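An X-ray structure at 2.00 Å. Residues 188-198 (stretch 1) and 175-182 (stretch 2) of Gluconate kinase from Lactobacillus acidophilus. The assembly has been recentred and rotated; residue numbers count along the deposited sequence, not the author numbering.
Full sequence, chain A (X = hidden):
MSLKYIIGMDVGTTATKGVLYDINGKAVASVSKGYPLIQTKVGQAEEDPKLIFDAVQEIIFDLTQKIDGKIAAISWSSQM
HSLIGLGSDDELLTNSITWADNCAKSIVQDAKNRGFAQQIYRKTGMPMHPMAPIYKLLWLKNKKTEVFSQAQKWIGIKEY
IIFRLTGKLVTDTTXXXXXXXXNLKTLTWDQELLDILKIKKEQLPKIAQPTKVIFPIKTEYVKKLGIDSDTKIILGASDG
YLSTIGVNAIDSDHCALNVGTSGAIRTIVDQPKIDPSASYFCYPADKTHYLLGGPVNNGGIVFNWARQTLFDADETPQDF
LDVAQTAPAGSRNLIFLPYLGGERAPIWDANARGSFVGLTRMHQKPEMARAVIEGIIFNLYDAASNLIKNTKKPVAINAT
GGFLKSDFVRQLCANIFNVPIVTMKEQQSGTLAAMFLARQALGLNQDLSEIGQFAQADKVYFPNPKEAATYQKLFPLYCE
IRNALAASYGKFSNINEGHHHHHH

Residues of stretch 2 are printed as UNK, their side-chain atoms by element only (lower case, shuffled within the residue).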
ATOM      1  N   THR A 188     -12.916  20.346 -38.953  1.00 30.78           N
ATOM      2  CA  THR A 188     -13.407  21.671 -38.605  1.00 31.16           C
ATOM      3  C   THR A 188     -14.320  21.522 -37.382  1.00 29.12           C
ATOM      4  O   THR A 188     -14.515  20.408 -36.903  1.00 29.04           O
ATOM      5  CB  THR A 188     -14.113  22.354 -39.786  1.00 34.41           C
ATOM      6  OG1 THR A 188     -14.407  23.722 -39.439  1.00 38.13           O
ATOM      7  CG2 THR A 188     -15.372  21.596 -40.161  1.00 30.23           C
ATOM      8  N   TRP A 189     -14.842  22.625 -36.855  1.00 28.22           N
ATOM      9  CA  TRP A 189     -15.687  22.563 -35.660  1.00 29.40           C
ATOM     10  C   TRP A 189     -16.873  21.637 -35.888  1.00 29.29           C
ATOM     11  O   TRP A 189     -17.435  21.618 -36.975  1.00 29.58           O
ATOM     12  CB  TRP A 189     -16.188  23.957 -35.272  1.00 28.36           C
ATOM     13  CG  TRP A 189     -15.093  24.976 -35.176  1.00 29.74           C
ATOM     14  CD1 TRP A 189     -14.994  26.159 -35.870  1.00 30.91           C
ATOM     15  CD2 TRP A 189     -13.922  24.897 -34.351  1.00 29.57           C
ATOM     16  NE1 TRP A 189     -13.834  26.815 -35.515  1.00 30.95           N
ATOM     17  CE2 TRP A 189     -13.162  26.064 -34.586  1.00 29.26           C
ATOM     18  CE3 TRP A 189     -13.459  23.969 -33.421  1.00 26.86           C
ATOM     19  CZ2 TRP A 189     -11.966  26.316 -33.924  1.00 29.49           C
ATOM     20  CZ3 TRP A 189     -12.255  24.213 -32.773  1.00 29.20           C
ATOM     21  CH2 TRP A 189     -11.528  25.376 -33.022  1.00 29.15           C
ATOM     22  N   ASP A 190     -17.221  20.850 -34.872  1.00 27.29           N
ATOM     23  CA  ASP A 190     -18.368  19.946 -34.936  1.00 29.54           C
ATOM     24  C   ASP A 190     -19.661  20.769 -34.776  1.00 30.54           C
ATOM     25  O   ASP A 190     -19.876  21.380 -33.724  1.00 28.49           O
ATOM     26  CB  ASP A 190     -18.257  18.893 -33.832  1.00 28.03           C
ATOM     27  CG  ASP A 190     -19.295  17.801 -33.957  1.00 31.36           C
ATOM     28  OD1 ASP A 190     -18.970  16.743 -34.522  1.00 31.58           O
ATOM     29  OD2 ASP A 190     -20.451  18.006 -33.511  1.00 34.99           O
ATOM     30  N   GLN A 191     -20.495  20.814 -35.817  1.00 30.12           N
ATOM     31  CA  GLN A 191     -21.699  21.664 -35.781  1.00 30.86           C
ATOM     32  C   GLN A 191     -22.664  21.330 -34.646  1.00 31.67           C
ATOM     33  O   GLN A 191     -23.214  22.223 -33.993  1.00 32.35           O
ATOM     34  CB  GLN A 191     -22.465  21.628 -37.099  1.00 32.83           C
ATOM     35  CG  GLN A 191     -23.605  22.676 -37.130  1.00 33.87           C
ATOM     36  CD  GLN A 191     -23.065  24.099 -37.108  1.00 35.41           C
ATOM     37  OE1 GLN A 191     -23.385  24.891 -36.220  1.00 35.93           O
ATOM     38  NE2 GLN A 191     -22.221  24.420 -38.076  1.00 35.88           N
ATOM     39  N   GLU A 192     -22.894  20.039 -34.445  1.00 31.27           N
ATOM     40  CA  GLU A 192     -23.705  19.556 -33.340  1.00 32.40           C
ATOM     41  C   GLU A 192     -23.197  20.064 -31.985  1.00 31.34           C
ATOM     42  O   GLU A 192     -23.976  20.522 -31.152  1.00 28.83           O
ATOM     43  CB  GLU A 192     -23.743  18.028 -33.375  1.00 33.67           C
ATOM     44  CG  GLU A 192     -24.714  17.399 -32.427  1.00 40.70           C
ATOM     45  CD  GLU A 192     -24.838  15.886 -32.627  1.00 44.13           C
ATOM     46  OE1 GLU A 192     -24.255  15.346 -33.603  1.00 41.70           O
ATOM     47  OE2 GLU A 192     -25.533  15.248 -31.807  1.00 46.11           O
ATOM     48  N   LEU A 193     -21.887  19.987 -31.754  1.00 30.54           N
ATOM     49  CA  LEU A 193     -21.327  20.474 -30.490  1.00 29.46           C
ATOM     50  C   LEU A 193     -21.433  22.012 -30.356  1.00 29.85           C
ATOM     51  O   LEU A 193     -21.690  22.537 -29.267  1.00 28.08           O
ATOM     52  CB  LEU A 193     -19.870  19.998 -30.316  1.00 29.30           C
ATOM     53  CG  LEU A 193     -19.648  18.494 -30.107  1.00 29.10           C
ATOM     54  CD1 LEU A 193     -18.162  18.150 -30.003  1.00 25.21           C
ATOM     55  CD2 LEU A 193     -20.422  17.957 -28.871  1.00 25.46           C
ATOM     56  N   LEU A 194     -21.225  22.732 -31.458  1.00 28.87           N
ATOM     57  CA  LEU A 194     -21.384  24.183 -31.455  1.00 30.35           C
ATOM     58  C   LEU A 194     -22.829  24.550 -31.080  1.00 30.82           C
ATOM     59  O   LEU A 194     -23.072  25.478 -30.305  1.00 29.53           O
ATOM     60  CB  LEU A 194     -21.053  24.772 -32.829  1.00 28.93           C
ATOM     61  CG  LEU A 194     -19.599  24.807 -33.299  1.00 30.87           C
ATOM     62  CD1 LEU A 194     -19.534  25.284 -34.741  1.00 30.51           C
ATOM     63  CD2 LEU A 194     -18.766  25.693 -32.391  1.00 29.49           C
ATOM     64  N   ASP A 195     -23.783  23.805 -31.625  1.00 28.73           N
ATOM     65  CA  ASP A 195     -25.194  24.093 -31.346  1.00 30.59           C
ATOM     66  C   ASP A 195     -25.541  23.894 -29.870  1.00 31.84           C
ATOM     67  O   ASP A 195     -26.253  24.709 -29.277  1.00 31.01           O
ATOM     68  CB  ASP A 195     -26.099  23.290 -32.270  1.00 29.59           C
ATOM     69  CG  ASP A 195     -26.057  23.810 -33.706  1.00 33.30           C
ATOM     70  OD1 ASP A 195     -25.578  24.945 -33.920  1.00 33.30           O
ATOM     71  OD2 ASP A 195     -26.476  23.085 -34.625  1.00 33.13           O
ATOM     72  N   ILE A 196     -24.992  22.843 -29.268  1.00 31.92           N
ATOM     73  CA  ILE A 196     -25.180  22.573 -27.843  1.00 30.74           C
ATOM     74  C   ILE A 196     -24.517  23.664 -26.986  1.00 33.08           C
ATOM     75  O   ILE A 196     -25.051  24.071 -25.950  1.00 34.33           O
ATOM     76  CB  ILE A 196     -24.630  21.186 -27.460  1.00 31.75           C
ATOM     77  CG1 ILE A 196     -25.461  20.088 -28.132  1.00 33.83           C
ATOM     78  CG2 ILE A 196     -24.645  20.999 -25.946  1.00 30.39           C
ATOM     79  CD1 ILE A 196     -24.758  18.747 -28.194  1.00 35.21           C
ATOM     80  N   LEU A 197     -23.364  24.141 -27.444  1.00 30.55           N
ATOM     81  CA  LEU A 197     -22.618  25.204 -26.777  1.00 32.00           C
ATOM     82  C   LEU A 197     -23.283  26.567 -26.917  1.00 33.16           C
ATOM     83  O   LEU A 197     -23.076  27.454 -26.085  1.00 33.56           O
ATOM     84  CB  LEU A 197     -21.213  25.289 -27.370  1.00 32.03           C
ATOM     85  CG  LEU A 197     -20.049  24.615 -26.653  1.00 31.47           C
ATOM     86  CD1 LEU A 197     -20.529  23.768 -25.547  1.00 33.41           C
ATOM     87  CD2 LEU A 197     -19.207  23.826 -27.644  1.00 31.17           C
ATOM     88  N   LYS A 198     -24.065  26.728 -27.984  1.00 30.45           N
ATOM     89  CA  LYS A 198     -24.643  28.017 -28.335  1.00 35.88           C
ATOM     90  C   LYS A 198     -23.525  28.990 -28.703  1.00 36.24           C
ATOM     91  O   LYS A 198     -23.553  30.192 -28.378  1.00 33.12           O
ATOM     92  CB  LYS A 198     -25.536  28.520 -27.205  1.00 37.72           C
ATOM     93  CG  LYS A 198     -26.666  27.523 -26.905  1.00 34.96           C
ATOM     94  CD  LYS A 198     -27.382  27.863 -25.620  1.00 42.99           C
ATOM     95  CE  LYS A 198     -28.524  26.893 -25.341  1.00 42.49           C
ATOM     96  NZ  LYS A 198     -29.273  27.376 -24.162  1.00 48.74           N
ATOM     97  N   UNK A 175      -3.888  22.740 -32.081  1.00 22.96           N
ATOM     98  CA  UNK A 175      -4.407  23.470 -30.931  1.00 23.24           C
ATOM     99  C   UNK A 175      -5.946  23.389 -30.887  1.00 22.64           C
ATOM    100  O   UNK A 175      -6.533  23.287 -29.817  1.00 23.68           O
ATOM    101 se   UNK A 175      -3.331  25.013 -28.081  1.00 46.13          SE
ATOM    102  c   UNK A 175      -4.232  25.679 -29.687  1.00 25.73           C
ATOM    103  c   UNK A 175      -3.925  24.921 -30.953  1.00 23.43           C
ATOM    104  c   UNK A 175      -1.468  25.322 -28.639  1.00 23.42           C
ATOM    105  N   UNK A 176      -6.582  23.432 -32.052  1.00 23.33           N
ATOM    106  CA  UNK A 176      -8.023  23.213 -32.144  1.00 24.87           C
ATOM    107  C   UNK A 176      -8.326  21.796 -31.627  1.00 25.85           C
ATOM    108  O   UNK A 176      -9.378  21.548 -31.027  1.00 24.17           O
ATOM    109  c   UNK A 176      -8.489  23.375 -33.583  1.00 23.73           C
ATOM    110  N   UNK A 177      -7.365  20.886 -31.839  1.00 24.07           N
ATOM    111  CA  UNK A 177      -7.489  19.509 -31.394  1.00 23.72           C
ATOM    112  C   UNK A 177      -7.589  19.387 -29.872  1.00 24.80           C
ATOM    113  O   UNK A 177      -8.109  18.394 -29.377  1.00 24.11           O
ATOM    114  c   UNK A 177      -6.334  18.636 -31.951  1.00 21.97           C
ATOM    115  N   UNK A 178      -7.119  20.400 -29.139  1.00 24.25           N
ATOM    116  CA  UNK A 178      -7.219  20.390 -27.680  1.00 23.04           C
ATOM    117  C   UNK A 178      -8.463  21.063 -27.084  1.00 26.19           C
ATOM    118  O   UNK A 178      -8.573  21.187 -25.853  1.00 25.13           O
ATOM    119  N   UNK A 179      -9.397  21.503 -27.932  1.00 24.09           N
ATOM    120  CA  UNK A 179     -10.614  22.178 -27.438  1.00 25.26           C
ATOM    121  C   UNK A 179     -11.725  21.206 -27.041  1.00 24.39           C
ATOM    122  O   UNK A 179     -12.505  21.498 -26.140  1.00 25.60           O
ATOM    123  o   UNK A 179     -11.628  22.463 -29.644  1.00 24.02           O
ATOM    124  c   UNK A 179     -10.258  24.272 -28.844  1.00 23.42           C
ATOM    125  c   UNK A 179     -11.235  23.170 -28.466  1.00 23.10           C
ATOM    126  N   UNK A 180     -11.796  20.064 -27.724  1.00 24.38           N
ATOM    127  CA  UNK A 180     -12.893  19.126 -27.540  1.00 23.94           C
ATOM    128  C   UNK A 180     -14.069  19.521 -28.428  1.00 24.50           C
ATOM    129  O   UNK A 180     -15.183  19.049 -28.242  1.00 27.17           O
ATOM    130  N   UNK A 181     -13.811  20.388 -29.402  1.00 26.05           N
ATOM    131  CA  UNK A 181     -14.865  20.883 -30.296  1.00 25.14           C
ATOM    132  C   UNK A 181     -14.526  20.541 -31.745  1.00 26.59           C
ATOM    133  O   UNK A 181     -15.381  20.621 -32.620  1.00 25.22           O
ATOM    134  c   UNK A 181     -15.142  22.799 -28.689  1.00 26.34           C
ATOM    135  c   UNK A 181     -16.309  22.885 -30.911  1.00 27.12           C
ATOM    136  c   UNK A 181     -15.051  22.405 -30.160  1.00 25.54           C
ATOM    137  c   UNK A 181     -15.122  24.314 -28.473  1.00 27.02           C
ATOM    138  N   UNK A 182     -13.280  20.133 -31.992  1.00 25.17           N
ATOM    139  CA  UNK A 182     -12.832  19.841 -33.356  1.00 23.05           C
ATOM    140  C   UNK A 182     -13.241  18.433 -33.770  1.00 25.09           C
ATOM    141  O   UNK A 182     -12.843  17.455 -33.141  1.00 25.12           O
ATOM    142  c   UNK A 182     -11.316  19.979 -33.459  1.00 25.01           C
ATOM    143  c   UNK A 182     -10.720  19.822 -34.865  1.00 24.74           C
ATOM    144  c   UNK A 182      -9.207  19.498 -34.830  1.00 24.56           C
ATOM    145  c   UNK A 182     -10.986  21.065 -35.694  1.00 25.98           C
TER

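Position 175 carries three carbons and one selenium in an unbranched chain, the selenium flanked by carbon on both sides. That is selenomethionine, Met175. It lies in a helix that begins earlier in the chain and reaches nothing on stretch 1.

Position 176 has a single side-chain carbon, CB, directed toward stretch 1 and 3.7 Å from CH2 of Trp189. One carbon makes it Ala176, a small residue against the far end of the indole. Position 177 also has one carbon, but it points away and touches nothing across the contact: Ala177. Position 178 has no side-chain atom and is Gly178; its backbone N donates to O of Met175 at 3.0 Å.

Position 179 shows one carbon bearing an oxygen and a second carbon, the fork of threonine. Thr179 points toward stretch 1, and its OG1 sits at the edge of the indole, 3.6 Å from CZ3 of Trp189. The same OG1 donates to O of Ala176 (2.8 Å) and accepts from the backbone N of position 181 (3.0 Å), so one hydroxyl ties the turn together.

Position 180 is bare, with phi/psi of 86/15. Nothing on stretch 1 would block a CB; at these angles it would jam against the carbonyl O of Thr179, so the backbone itself calls for Gly180. Its O lies 3.6 Å from CD1 of Leu193.

Position 181 has four carbons, forked at the first, with one arm two carbons long: Ile181. Its CG2 lies 3.9 Å from CE3 of Trp189 and 4.0 Å from CD2 of Leu194, while CD1 is 4.2 Å from CD2 of Leu197.

Position 182 has four carbons forked at the second, hence Leu182. Its CB points away, yet the end of the side chain returns, bringing CD1 to 3.8 Å from C of Thr188.

The contact joins a backbone clamp to an apolar fit. Asp190 N donates to Ile181 O at 2.9 Å and 167°, a nearly straight bond, and a single beta bridge pairs Trp189 with Leu182. Asp190 also caps the following helix, its OD2 accepting from Leu193 N at 3.0 Å, so the residue whose backbone N bonds across the contact also caps the helix that follows. That helix presents Leu194 and Leu197 to Ile181, which has the largest covered area of either stretch. Trp189 touches Ala176, Thr179, Ile181 and Leu182. The rule to read here is economical: pair the two segments with one backbone bond and a single bridge, then pack a branched side chain against both an indole and the helix leucines.

Stretch 2, residues 175-182: MAAGTGIL
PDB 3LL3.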